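PDB 4I3F: serine hydrolase CCSP0084 from Cycloclasticus sp. P1, which is a serine hydrolase of the alpha/beta-hydrolase fold that probably cleaves carbon-carbon bonds in meta-cleavage products of aromatic degradation and probably also ester bonds. Local coordinates for residues M148-A153 against V245-E250. Numbering follows the deposited sequence.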
# COMPACT_ATOMS: atom_id res chain seq x y z
N MET A 148 5.65 -4.48 -0.89
CA MET A 148 5.50 -4.65 -2.33
C MET A 148 5.74 -3.30 -2.97
O MET A 148 4.90 -2.39 -2.86
CB MET A 148 4.09 -5.15 -2.68
CG MET A 148 3.98 -5.71 -4.08
SD MET A 148 2.27 -5.73 -4.68
CE MET A 148 2.00 -3.99 -5.00
N GLY A 149 6.89 -3.15 -3.61
CA GLY A 149 7.28 -1.89 -4.23
C GLY A 149 7.14 -0.72 -3.28
O GLY A 149 6.50 0.28 -3.62
N PRO A 150 7.75 -0.81 -2.09
CA PRO A 150 7.51 0.19 -1.06
C PRO A 150 8.26 1.51 -1.28
O PRO A 150 9.36 1.52 -1.84
CB PRO A 150 8.07 -0.50 0.20
CG PRO A 150 9.21 -1.32 -0.31
CD PRO A 150 8.73 -1.83 -1.67
N VAL A 151 7.66 2.61 -0.84
CA VAL A 151 8.43 3.84 -0.63
C VAL A 151 9.14 3.68 0.70
O VAL A 151 8.85 2.75 1.45
CB VAL A 151 7.55 5.11 -0.67
CG1 VAL A 151 6.92 5.28 -2.05
CG2 VAL A 151 6.45 5.07 0.40
N GLY A 152 10.09 4.57 1.00
CA GLY A 152 10.85 4.45 2.24
C GLY A 152 12.35 4.49 2.02
O GLY A 152 13.11 4.68 2.97
N ALA A 153 12.78 4.30 0.77
CA ALA A 153 14.18 4.48 0.39
C ALA A 153 14.32 5.78 -0.39
O ALA A 153 13.36 6.24 -1.01
CB ALA A 153 14.65 3.30 -0.44
N VAL A 245 10.57 -8.38 1.25
CA VAL A 245 10.40 -7.24 0.35
C VAL A 245 10.23 -7.79 -1.06
O VAL A 245 11.11 -8.48 -1.57
CB VAL A 245 11.61 -6.32 0.39
CG1 VAL A 245 11.46 -5.16 -0.61
CG2 VAL A 245 11.84 -5.79 1.82
N THR A 246 9.09 -7.50 -1.69
CA THR A 246 8.87 -7.91 -3.07
C THR A 246 8.88 -6.69 -3.96
O THR A 246 8.49 -5.60 -3.54
CB THR A 246 7.55 -8.68 -3.25
OG1 THR A 246 6.43 -7.82 -2.99
CG2 THR A 246 7.50 -9.87 -2.29
N HIS A 247 9.34 -6.85 -5.20
CA HIS A 247 9.42 -5.72 -6.10
C HIS A 247 9.38 -6.19 -7.53
O HIS A 247 9.87 -7.27 -7.87
CB HIS A 247 10.73 -4.96 -5.87
CG HIS A 247 10.63 -3.49 -6.12
ND1 HIS A 247 10.56 -2.57 -5.10
CD2 HIS A 247 10.61 -2.77 -7.27
CE1 HIS A 247 10.48 -1.35 -5.60
NE2 HIS A 247 10.51 -1.44 -6.92
N ALA A 248 8.79 -5.37 -8.40
CA ALA A 248 8.77 -5.67 -9.82
C ALA A 248 10.04 -5.14 -10.46
O ALA A 248 10.40 -3.98 -10.26
CB ALA A 248 7.58 -5.02 -10.46
N ARG A 249 10.70 -5.98 -11.26
CA ARG A 249 11.94 -5.56 -11.90
C ARG A 249 11.72 -4.32 -12.75
O ARG A 249 12.53 -3.38 -12.72
CB ARG A 249 12.53 -6.69 -12.74
CG ARG A 249 13.90 -6.37 -13.34
CD ARG A 249 14.46 -7.55 -14.14
NE ARG A 249 13.62 -7.86 -15.30
CZ ARG A 249 13.75 -8.95 -16.05
NH1 ARG A 249 14.71 -9.83 -15.78
NH2 ARG A 249 12.94 -9.16 -17.08
N GLU A 250 10.61 -4.30 -13.48
CA GLU A 250 10.30 -3.18 -14.38
C GLU A 250 9.39 -2.10 -13.77
O GLU A 250 8.75 -1.36 -14.51
CB GLU A 250 9.65 -3.71 -15.67
CG GLU A 250 10.56 -4.58 -16.55
CD GLU A 250 10.62 -6.04 -16.13
OE1 GLU A 250 9.99 -6.42 -15.13
OE2 GLU A 250 11.31 -6.82 -16.83
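Gly149 N donates to Thr246 O at 2.9 Å, and with 169° at the hydrogen the bond is close to straight. The same carbonyl takes a CA-H...O contact from Met148, so two neighbouring residues lean on one oxygen just where strand 142-148 runs out beside strand 243-248. Met148 and Thr246 form a parallel bridge with both side chains on one face of the sheet. Met148 CB lies 3.6 Å from Thr246 OG1, and CG comes closer to that hydroxyl, at 3.4 Å. CG stands anti to the backbone N (chi1 -164°); SD carries the chain on, and the bend at the last torsion turns CE, the end leading away from strand 243-248. Outside the pair the side chain packs on Val281, Gln282 and Phe289. Thr246 OG1 has its polar partner in Leu147 O, so its touch on the methionine is packing alone.

One residue on from Thr246, the His247 ring reaches back to the loop after strand 142-148: ND1 and CE1 each sit 3.5 Å from Gly149 CA, and Pro150 CD packs obliquely on ND1 at 4.0 Å. ND1 is buried without a polar partner, while NE2 is hydrogen-bonded to Ile254 O, which, with the packing on Gly149, should help set the ring's rotation. With an alanine in place of His247, Ile254 O would probably lose its mate and a gap would open beside Gly149 and Pro150. Backbone bonds from Met148 and Val151 to Ser125 tie this loop to the probable nucleophile elbow, and the parallel pair belongs to the central, mostly parallel sheet of the alpha/beta-hydrolase fold.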